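Local coordinates for protein AtGH3.15 acyl acid amido synthetase (Arabidopsis thaliana, PDB 6E1Q) that conjugates glutamine, and possibly cysteine, to the auxin precursor indole-3-butyric acid, and glutamine to the herbicide 2,4-DB, through ATP-dependent adenylation, at residues S328-M333 and S399-Y404; D84-R89 and L107-T112; E392-T397 and R403-D408. All coordinates share one frame; numbering follows the deposited sequence.

Contact 1: residues S328-M333 and S399-Y404; sequences SSECFM and SGLYRY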
loop_
_atom_site.group_PDB
_atom_site.type_symbol
_atom_site.label_atom_id
_atom_site.label_comp_id
_atom_site.label_asym_id
_atom_site.label_seq_id
_atom_site.Cartn_x
_atom_site.Cartn_y
_atom_site.Cartn_z
ATOM N N SER A 328 -4.743 -5.303 -6.224
ATOM C CA SER A 328 -4.671 -4.009 -6.883
ATOM C C SER A 328 -6.067 -3.694 -7.374
ATOM O O SER A 328 -6.953 -4.551 -7.344
ATOM C CB SER A 328 -3.662 -4.005 -8.042
ATOM O OG SER A 328 -4.093 -4.897 -9.062
ATOM N N SER A 329 -6.266 -2.447 -7.818
ATOM C CA SER A 329 -7.551 -2.091 -8.411
ATOM C C SER A 329 -7.920 -3.077 -9.503
ATOM O O SER A 329 -9.079 -3.479 -9.615
ATOM C CB SER A 329 -7.515 -0.665 -8.972
ATOM O OG SER A 329 -7.392 0.272 -7.918
ATOM N N GLU A 330 -6.923 -3.504 -10.290
ATOM C CA GLU A 330 -7.157 -4.354 -11.455
ATOM C C GLU A 330 -7.536 -5.783 -11.067
ATOM O O GLU A 330 -8.298 -6.447 -11.786
ATOM C CB GLU A 330 -5.898 -4.369 -12.329
ATOM C CG GLU A 330 -5.534 -3.009 -12.967
ATOM C CD GLU A 330 -4.475 -2.233 -12.194
ATOM O OE1 GLU A 330 -3.772 -1.397 -12.815
ATOM O OE2 GLU A 330 -4.352 -2.458 -10.973
ATOM N N CYS A 331 -7.007 -6.284 -9.957
ATOM C CA CYS A 331 -7.216 -7.692 -9.628
ATOM C C CYS A 331 -6.849 -7.966 -8.182
ATOM O O CYS A 331 -5.766 -7.576 -7.739
ATOM C CB CYS A 331 -6.372 -8.593 -10.541
ATOM S SG CYS A 331 -6.994 -10.279 -10.619
ATOM N N PHE A 332 -7.718 -8.647 -7.444
ATOM C CA PHE A 332 -7.295 -9.231 -6.173
ATOM C C PHE A 332 -6.535 -10.516 -6.465
ATOM O O PHE A 332 -7.046 -11.392 -7.167
ATOM C CB PHE A 332 -8.486 -9.537 -5.269
ATOM C CG PHE A 332 -8.085 -10.008 -3.915
ATOM C CD1 PHE A 332 -7.363 -9.182 -3.069
ATOM C CD2 PHE A 332 -8.395 -11.286 -3.488
ATOM C CE1 PHE A 332 -6.975 -9.618 -1.815
ATOM C CE2 PHE A 332 -8.008 -11.722 -2.230
ATOM C CZ PHE A 332 -7.303 -10.886 -1.397
ATOM N N MET A 333 -5.329 -10.643 -5.925
ATOM C CA MET A 333 -4.439 -11.662 -6.475
ATOM C C MET A 333 -3.997 -12.733 -5.494
ATOM O O MET A 333 -3.977 -13.913 -5.864
ATOM C CB MET A 333 -3.215 -10.995 -7.085
ATOM C CG MET A 333 -3.518 -10.451 -8.461
ATOM S SD MET A 333 -2.194 -9.507 -9.188
ATOM C CE MET A 333 -2.368 -7.940 -8.325
ATOM N N SER A 399 -13.343 -7.939 -15.315
ATOM C CA SER A 399 -13.755 -6.550 -15.511
ATOM C C SER A 399 -13.052 -5.913 -16.712
ATOM O O SER A 399 -12.701 -4.733 -16.674
ATOM C CB SER A 399 -13.499 -5.732 -14.242
ATOM O OG SER A 399 -14.448 -6.073 -13.235
ATOM N N GLY A 400 -12.804 -6.691 -17.771
ATOM C CA GLY A 400 -12.389 -6.122 -19.040
ATOM C C GLY A 400 -10.906 -5.890 -19.244
ATOM O O GLY A 400 -10.541 -5.122 -20.139
ATOM N N LEU A 401 -10.034 -6.532 -18.470
ATOM C CA LEU A 401 -8.598 -6.517 -18.742
ATOM C C LEU A 401 -8.141 -7.894 -19.218
ATOM O O LEU A 401 -8.555 -8.926 -18.671
ATOM C CB LEU A 401 -7.810 -6.102 -17.503
ATOM C CG LEU A 401 -8.216 -4.726 -16.958
ATOM C CD1 LEU A 401 -7.441 -4.420 -15.699
ATOM C CD2 LEU A 401 -7.992 -3.642 -18.011
ATOM N N TYR A 402 -7.273 -7.905 -20.232
ATOM C CA TYR A 402 -6.817 -9.130 -20.870
ATOM C C TYR A 402 -5.306 -9.057 -21.004
ATOM O O TYR A 402 -4.788 -8.150 -21.662
ATOM C CB TYR A 402 -7.493 -9.303 -22.233
ATOM C CG TYR A 402 -8.994 -9.251 -22.116
ATOM C CD1 TYR A 402 -9.718 -10.394 -21.793
ATOM C CD2 TYR A 402 -9.687 -8.056 -22.291
ATOM C CE1 TYR A 402 -11.091 -10.356 -21.673
ATOM C CE2 TYR A 402 -11.071 -8.003 -22.178
ATOM C CZ TYR A 402 -11.762 -9.163 -21.865
ATOM O OH TYR A 402 -13.125 -9.151 -21.731
ATOM N N ARG A 403 -4.607 -9.986 -20.349
ATOM C CA ARG A 403 -3.142 -10.070 -20.380
ATOM C C ARG A 403 -2.511 -8.714 -20.094
ATOM O O ARG A 403 -1.733 -8.169 -20.882
ATOM C CB ARG A 403 -2.637 -10.626 -21.710
ATOM C CG ARG A 403 -3.412 -11.838 -22.175
ATOM C CD ARG A 403 -2.714 -12.533 -23.317
ATOM N NE ARG A 403 -1.607 -13.360 -22.850
ATOM C CZ ARG A 403 -0.650 -13.835 -23.640
ATOM N NH1 ARG A 403 -0.656 -13.553 -24.939
ATOM N NH2 ARG A 403 0.311 -14.588 -23.130
ATOM N N TYR A 404 -2.858 -8.187 -18.930
ATOM C CA TYR A 404 -2.569 -6.813 -18.576
ATOM C C TYR A 404 -1.432 -6.798 -17.565
ATOM O O TYR A 404 -1.459 -7.532 -16.570
ATOM C CB TYR A 404 -3.835 -6.151 -18.021
ATOM C CG TYR A 404 -3.657 -4.807 -17.352
ATOM C CD1 TYR A 404 -3.252 -4.720 -16.014
ATOM C CD2 TYR A 404 -3.947 -3.621 -18.033
ATOM C CE1 TYR A 404 -3.119 -3.486 -15.378
ATOM C CE2 TYR A 404 -3.805 -2.378 -17.404
ATOM C CZ TYR A 404 -3.397 -2.319 -16.080
ATOM O OH TYR A 404 -3.264 -1.101 -15.436
#
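Glu330 meets Tyr404 and Leu401, and all three are buried. The tight part is where the glutamate lies against the other two. Tyr404 OH donates to Glu330 OE1 over 2.7 Å, using the anti lone pair of that oxygen, which lies at the ring edge near its plane. The two side chains cross at about a right angle, with carboxylate and ring planes 48° apart, and Glu330 CG comes within 3.4 Å of Tyr404 CE1. Leu401 CD1 sits over the centre of one face of the Tyr404 ring, 4.1 Å above the plane, and touches Glu330 CG at 3.6 Å. The bend of the glutamate chain at chi2 (97°) carries the carboxylate along the tyrosine to its hydroxyl. The other oxygen, Glu330 OE2, accepts from Ser328 OG at 3.1 Å, so both carboxylate oxygens are held and the group is restrained from turning. Lys106 NZ also hydrogen-bonds Tyr404 OH.

The loose part is the backbone, where the nearest CA atoms, those of Glu330 and Leu401, stay 7.7 Å apart. Ser328 and Ser329 are partly exposed and do not reach 399-404. Ser328, Ser329 and Glu330 belong to the ATP-binding site, and the arrangement is that of a nucleotide-binding loop in an acyl-adenylating enzyme of the GH3 family.

Contact 2: residues D84-R89 and L107-T112; sequences DLICDR and LIPLTT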
loop_
_atom_site.group_PDB
_atom_site.type_symbol
_atom_site.label_atom_id
_atom_site.label_comp_id
_atom_site.label_asym_id
_atom_site.label_seq_id
_atom_site.Cartn_x
_atom_site.Cartn_y
_atom_site.Cartn_z
ATOM N N ASP A 84 -19.515 -3.119 -23.275
ATOM C CA ASP A 84 -19.081 -4.215 -24.141
ATOM C C ASP A 84 -17.966 -3.827 -25.101
ATOM O O ASP A 84 -17.621 -4.634 -25.973
ATOM C CB ASP A 84 -20.267 -4.814 -24.921
ATOM C CG ASP A 84 -20.852 -3.866 -25.969
ATOM O OD1 ASP A 84 -20.146 -2.977 -26.482
ATOM O OD2 ASP A 84 -22.043 -4.035 -26.302
ATOM N N LEU A 85 -17.422 -2.613 -25.005
ATOM C CA LEU A 85 -16.101 -2.390 -25.583
ATOM C C LEU A 85 -15.105 -3.397 -25.012
ATOM O O LEU A 85 -14.221 -3.883 -25.727
ATOM C CB LEU A 85 -15.612 -0.965 -25.294
ATOM C CG LEU A 85 -16.377 0.256 -25.801
ATOM C CD1 LEU A 85 -15.459 1.485 -25.923
ATOM C CD2 LEU A 85 -17.065 -0.021 -27.107
ATOM N N ILE A 86 -15.222 -3.706 -23.716
ATOM C CA ILE A 86 -14.254 -4.565 -23.039
ATOM C C ILE A 86 -14.893 -5.658 -22.192
ATOM O O ILE A 86 -14.232 -6.672 -21.901
ATOM C CB ILE A 86 -13.296 -3.723 -22.156
ATOM C CG1 ILE A 86 -14.088 -3.056 -21.026
ATOM C CG2 ILE A 86 -12.536 -2.706 -22.978
ATOM C CD1 ILE A 86 -13.249 -2.321 -20.008
ATOM N N CYS A 87 -16.146 -5.532 -21.770
ATOM C CA CYS A 87 -16.703 -6.427 -20.766
ATOM C C CYS A 87 -18.158 -6.727 -21.088
ATOM O O CYS A 87 -18.920 -5.828 -21.455
ATOM C CB CYS A 87 -16.583 -5.809 -19.356
ATOM S SG CYS A 87 -16.930 -6.970 -18.026
ATOM N N ASP A 88 -18.541 -7.997 -20.944
ATOM C CA ASP A 88 -19.916 -8.414 -21.195
ATOM C C ASP A 88 -20.863 -8.044 -20.061
ATOM O O ASP A 88 -22.075 -8.250 -20.192
ATOM C CB ASP A 88 -19.988 -9.926 -21.437
ATOM C CG ASP A 88 -20.000 -10.734 -20.139
ATOM O OD1 ASP A 88 -19.265 -10.374 -19.196
ATOM O OD2 ASP A 88 -20.755 -11.731 -20.056
ATOM N N ARG A 89 -20.350 -7.537 -18.951
ATOM C CA ARG A 89 -21.192 -7.067 -17.869
ATOM C C ARG A 89 -21.020 -5.565 -17.685
ATOM O O ARG A 89 -19.987 -5.000 -18.060
ATOM C CB ARG A 89 -20.872 -7.823 -16.570
ATOM C CG ARG A 89 -21.482 -9.236 -16.567
ATOM C CD ARG A 89 -20.692 -10.240 -15.741
ATOM N NE ARG A 89 -19.396 -10.541 -16.342
ATOM C CZ ARG A 89 -18.231 -10.179 -15.813
ATOM N NH1 ARG A 89 -18.208 -9.519 -14.662
ATOM N NH2 ARG A 89 -17.091 -10.480 -16.429
ATOM N N LEU A 107 -7.556 4.912 -14.072
ATOM C CA LEU A 107 -8.969 4.632 -13.855
ATOM C C LEU A 107 -9.236 3.208 -14.330
ATOM O O LEU A 107 -9.026 2.892 -15.504
ATOM C CB LEU A 107 -9.853 5.645 -14.594
ATOM C CG LEU A 107 -9.698 7.124 -14.209
ATOM C CD1 LEU A 107 -10.750 7.962 -14.913
ATOM C CD2 LEU A 107 -9.792 7.325 -12.685
ATOM N N ILE A 108 -9.659 2.347 -13.418
ATOM C CA ILE A 108 -9.768 0.920 -13.693
ATOM C C ILE A 108 -11.232 0.489 -13.594
ATOM O O ILE A 108 -11.861 0.658 -12.543
ATOM C CB ILE A 108 -8.889 0.101 -12.735
ATOM C CG1 ILE A 108 -7.404 0.454 -12.933
ATOM C CG2 ILE A 108 -9.108 -1.386 -12.959
ATOM C CD1 ILE A 108 -6.875 0.124 -14.315
ATOM N N PRO A 109 -11.810 -0.084 -14.648
ATOM C CA PRO A 109 -13.196 -0.572 -14.565
ATOM C C PRO A 109 -13.350 -1.669 -13.524
ATOM O O PRO A 109 -12.451 -2.489 -13.329
ATOM C CB PRO A 109 -13.473 -1.109 -15.975
ATOM C CG PRO A 109 -12.463 -0.421 -16.852
ATOM C CD PRO A 109 -11.239 -0.231 -15.996
ATOM N N LEU A 110 -14.514 -1.671 -12.857
ATOM C CA LEU A 110 -14.908 -2.725 -11.929
ATOM C C LEU A 110 -16.365 -3.082 -12.189
ATOM O O LEU A 110 -17.228 -2.201 -12.201
ATOM C CB LEU A 110 -14.722 -2.282 -10.473
ATOM C CG LEU A 110 -15.082 -3.298 -9.384
ATOM C CD1 LEU A 110 -14.163 -4.509 -9.451
ATOM C CD2 LEU A 110 -15.039 -2.666 -7.988
ATOM N N THR A 111 -16.637 -4.363 -12.421
ATOM C CA THR A 111 -18.011 -4.843 -12.484
ATOM C C THR A 111 -18.503 -5.251 -11.088
ATOM O O THR A 111 -17.718 -5.537 -10.173
ATOM C CB THR A 111 -18.140 -6.026 -13.450
ATOM O OG1 THR A 111 -17.376 -7.133 -12.960
ATOM C CG2 THR A 111 -17.622 -5.655 -14.827
ATOM N N THR A 112 -19.830 -5.264 -10.940
ATOM C CA THR A 112 -20.456 -5.609 -9.664
ATOM C C THR A 112 -20.130 -7.045 -9.253
ATOM O O THR A 112 -19.858 -7.321 -8.075
ATOM C CB THR A 112 -21.972 -5.393 -9.765
ATOM O OG1 THR A 112 -22.260 -3.989 -9.734
ATOM C CG2 THR A 112 -22.712 -6.076 -8.616
#
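Ile86 meets Pro109, Cys87 meets Thr111, and Arg89 reaches the same threonine, so the contact runs from apolar at one end to polar at the other. The apolar touch is narrow: Ile86 CD1 lies 3.8 Å from Pro109 CG, the two side chains crossing at about a right angle. The isoleucine holds CG1 between its backbone N and carbonyl carbon (chi1 65°), and with chi2 extended the CD1 methyl is carried out to the proline ring. Tyr73 and Ile77 of helix 67-78 also pack on Ile86.

Sulfur contacts come next, and they hold for one of two modelled positions of the cysteine. In it, Cys87 SG lies 3.5 Å from Thr111 CG2 and also accepts a hydrogen bond from the backbone N of Arg89 at 3.6 Å, with a nearly straight angle of 165°.

Within the fold, 84-89 lies in the connection between helix 67-78 and strand 91-97, which pairs antiparallel with strand 105-111 in a small mixed sheet of the N-terminal domain. Strand 105-111 lies at the sheet's edge, and 84-89 packs against its last residues. Thr111 occupies the N-cap position of helix 112-132, its OG1 bonding to the backbone N of Asp114.

Among the polar groups, Arg89 NH1 approaches Thr111 OG1 to 3.0 Å, near the guanidinium plane and at its edge. Other partners of the arginine are the carbonyl O of Phe398, bonded by NH2, and the neighbouring Asp88, whose OD1 forms a salt bridge with Arg89 NE at 2.9 Å. NE comes to the syn side of OD1, and that oxygen lies 33° out of the guanidinium plane. The arginine is poorly ordered, which limits how precisely its end can be placed.

Contact 3: residues E392-T397 and R403-D408; sequences EPVVTT and RYRVGD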
loop_
_atom_site.group_PDB
_atom_site.type_symbol
_atom_site.label_atom_id
_atom_site.label_comp_id
_atom_site.label_asym_id
_atom_site.label_seq_id
_atom_site.Cartn_x
_atom_site.Cartn_y
_atom_site.Cartn_z
ATOM N N GLU A 392 6.774 -10.378 -13.415
ATOM C CA GLU A 392 5.725 -9.372 -13.375
ATOM C C GLU A 392 4.389 -10.033 -13.682
ATOM O O GLU A 392 4.261 -10.677 -14.732
ATOM C CB GLU A 392 6.014 -8.244 -14.376
ATOM C CG GLU A 392 4.854 -7.253 -14.484
ATOM C CD GLU A 392 5.088 -6.111 -15.473
ATOM O OE1 GLU A 392 6.029 -6.174 -16.299
ATOM O OE2 GLU A 392 4.300 -5.148 -15.415
ATOM N N PRO A 393 3.366 -9.912 -12.837
ATOM C CA PRO A 393 2.090 -10.569 -13.151
ATOM C C PRO A 393 1.420 -9.940 -14.364
ATOM O O PRO A 393 1.514 -8.734 -14.604
ATOM C CB PRO A 393 1.252 -10.364 -11.882
ATOM C CG PRO A 393 2.253 -10.005 -10.811
ATOM C CD PRO A 393 3.320 -9.220 -11.542
ATOM N N VAL A 394 0.754 -10.793 -15.136
ATOM C CA VAL A 394 0.035 -10.437 -16.346
ATOM C C VAL A 394 -1.358 -11.031 -16.171
ATOM O O VAL A 394 -1.521 -12.262 -16.216
ATOM C CB VAL A 394 0.737 -10.988 -17.601
ATOM C CG1 VAL A 394 -0.058 -10.694 -18.844
ATOM C CG2 VAL A 394 2.151 -10.401 -17.723
ATOM N N VAL A 395 -2.353 -10.180 -15.917
ATOM C CA VAL A 395 -3.644 -10.639 -15.422
ATOM C C VAL A 395 -4.707 -10.483 -16.495
ATOM O O VAL A 395 -4.727 -9.510 -17.258
ATOM C CB VAL A 395 -4.064 -9.918 -14.123
ATOM C CG1 VAL A 395 -2.974 -10.062 -13.055
ATOM C CG2 VAL A 395 -4.408 -8.423 -14.393
ATOM N N THR A 396 -5.636 -11.404 -16.522
ATOM C CA THR A 396 -6.767 -11.396 -17.391
ATOM C C THR A 396 -7.916 -11.540 -16.427
ATOM O O THR A 396 -7.983 -12.470 -15.683
ATOM C CB THR A 396 -6.731 -12.525 -18.373
ATOM O OG1 THR A 396 -5.747 -12.241 -19.324
ATOM C CG2 THR A 396 -7.986 -12.625 -19.066
ATOM N N THR A 397 -8.826 -10.601 -16.477
ATOM C CA THR A 397 -9.895 -10.478 -15.521
ATOM C C THR A 397 -11.312 -10.493 -15.996
ATOM O O THR A 397 -11.575 -10.580 -17.126
ATOM C CB THR A 397 -9.737 -9.164 -14.723
ATOM O OG1 THR A 397 -10.206 -8.085 -15.487
ATOM C CG2 THR A 397 -8.340 -8.875 -14.436
ATOM N N ARG A 403 -4.607 -9.986 -20.349
ATOM C CA ARG A 403 -3.142 -10.070 -20.380
ATOM C C ARG A 403 -2.511 -8.714 -20.094
ATOM O O ARG A 403 -1.733 -8.169 -20.882
ATOM C CB ARG A 403 -2.637 -10.626 -21.710
ATOM C CG ARG A 403 -3.412 -11.838 -22.175
ATOM C CD ARG A 403 -2.714 -12.533 -23.317
ATOM N NE ARG A 403 -1.607 -13.360 -22.850
ATOM C CZ ARG A 403 -0.650 -13.835 -23.640
ATOM N NH1 ARG A 403 -0.656 -13.553 -24.939
ATOM N NH2 ARG A 403 0.311 -14.588 -23.130
ATOM N N TYR A 404 -2.858 -8.187 -18.930
ATOM C CA TYR A 404 -2.569 -6.813 -18.576
ATOM C C TYR A 404 -1.432 -6.798 -17.565
ATOM O O TYR A 404 -1.459 -7.532 -16.570
ATOM C CB TYR A 404 -3.835 -6.151 -18.021
ATOM C CG TYR A 404 -3.657 -4.807 -17.352
ATOM C CD1 TYR A 404 -3.252 -4.720 -16.014
ATOM C CD2 TYR A 404 -3.947 -3.621 -18.033
ATOM C CE1 TYR A 404 -3.119 -3.486 -15.378
ATOM C CE2 TYR A 404 -3.805 -2.378 -17.404
ATOM C CZ TYR A 404 -3.397 -2.319 -16.080
ATOM O OH TYR A 404 -3.264 -1.101 -15.436
ATOM N N ARG A 405 -0.440 -5.970 -17.826
ATOM C CA ARG A 405 0.748 -5.918 -16.996
ATOM C C ARG A 405 0.478 -5.059 -15.771
ATOM O O ARG A 405 0.101 -3.890 -15.887
ATOM C CB ARG A 405 1.926 -5.382 -17.801
ATOM C CG ARG A 405 2.488 -6.426 -18.755
ATOM C CD ARG A 405 3.473 -5.791 -19.721
ATOM N NE ARG A 405 4.672 -5.356 -19.019
ATOM C CZ ARG A 405 5.622 -4.611 -19.570
ATOM N NH1 ARG A 405 5.507 -4.225 -20.835
ATOM N NH2 ARG A 405 6.684 -4.258 -18.855
ATOM N N VAL A 406 0.692 -5.651 -14.601
ATOM C CA VAL A 406 0.318 -5.040 -13.338
ATOM C C VAL A 406 1.384 -4.075 -12.839
ATOM O O VAL A 406 1.070 -3.148 -12.082
ATOM C CB VAL A 406 0.005 -6.197 -12.370
ATOM C CG1 VAL A 406 0.258 -5.822 -10.946
ATOM C CG2 VAL A 406 -1.437 -6.645 -12.575
ATOM N N GLY A 407 2.631 -4.230 -13.277
ATOM C CA GLY A 407 3.675 -3.289 -12.919
ATOM C C GLY A 407 4.385 -3.580 -11.615
ATOM O O GLY A 407 5.190 -2.752 -11.175
ATOM N N ASP A 408 4.080 -4.699 -10.960
ATOM C CA ASP A 408 4.843 -5.186 -9.822
ATOM C C ASP A 408 5.817 -6.256 -10.289
ATOM O O ASP A 408 5.620 -6.888 -11.325
ATOM C CB ASP A 408 3.942 -5.790 -8.745
ATOM C CG ASP A 408 2.949 -4.806 -8.180
ATOM O OD1 ASP A 408 3.264 -3.600 -8.114
ATOM O OD2 ASP A 408 1.849 -5.261 -7.793
#
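Glu392 and Arg405 cross at about a right angle, their carboxylate and guanidinium planes 74° apart. They form a side-on salt bridge in which two nitrogens donate to one oxygen lying near the guanidinium plane: Arg405 NE reaches Glu392 OE1 at 3.1 Å, from above the carboxylate plane, and NH2 reaches the same atom at 3.3 Å on its syn lone pair. The glutamate gets there with CG anti to the backbone N (chi1 173°) and the chain extended beyond it. Its OE2 takes a weak bond from Gly407 N at 2.9 Å. Replacing Glu392 by alanine removes the carboxylate, which would probably leave the Arg405 guanidinium without this charged mate and free to turn.

On the side of the sheet that carries Val394 and Arg405, Val394 CG2 packs on Arg405 CG. On the side with Val395 and Tyr404, Val395 and Val406 cross at about a right angle, Val395 CG1 to Val406 CG2 at 3.8 Å. The backbones pair antiparallel: Val395 N bonds to Tyr404 O (2.9 Å) and Tyr404 N to Val395 O (2.8 Å). Arg403 and Tyr404 both face Val395 in a G1 beta bulge, and Thr396 OG1 accepts a hydrogen bond from Arg403 N at 2.7 Å. With both oxygens of Glu392 engaged, its carboxylate is probably held in one orientation and kept ionised.

Overall arrangement
Contact 2 closes first along the chain, within the N-terminal domain; contacts 1 and 3 follow and end on the same stretch, sharing Arg403 and Tyr404. Their centres lie about 7 Å apart, those of contacts 1 and 2 about 10 Å, and those of contacts 2 and 3 about 16 Å. Contact 3 is the hairpin of strands 390-396 and 404-416; residues 399-404 come from the loop between them and the start of the second strand. That loop reaches contact 2 through Tyr402 OH to Ile86 O (2.7 Å) and Ser399 OG to Thr111 N (2.9 Å), both probable hydrogen bonds. The central-domain hairpin thus joins the N-terminal domain beside the ATP-binding residues, which include Glu330 and Asp408.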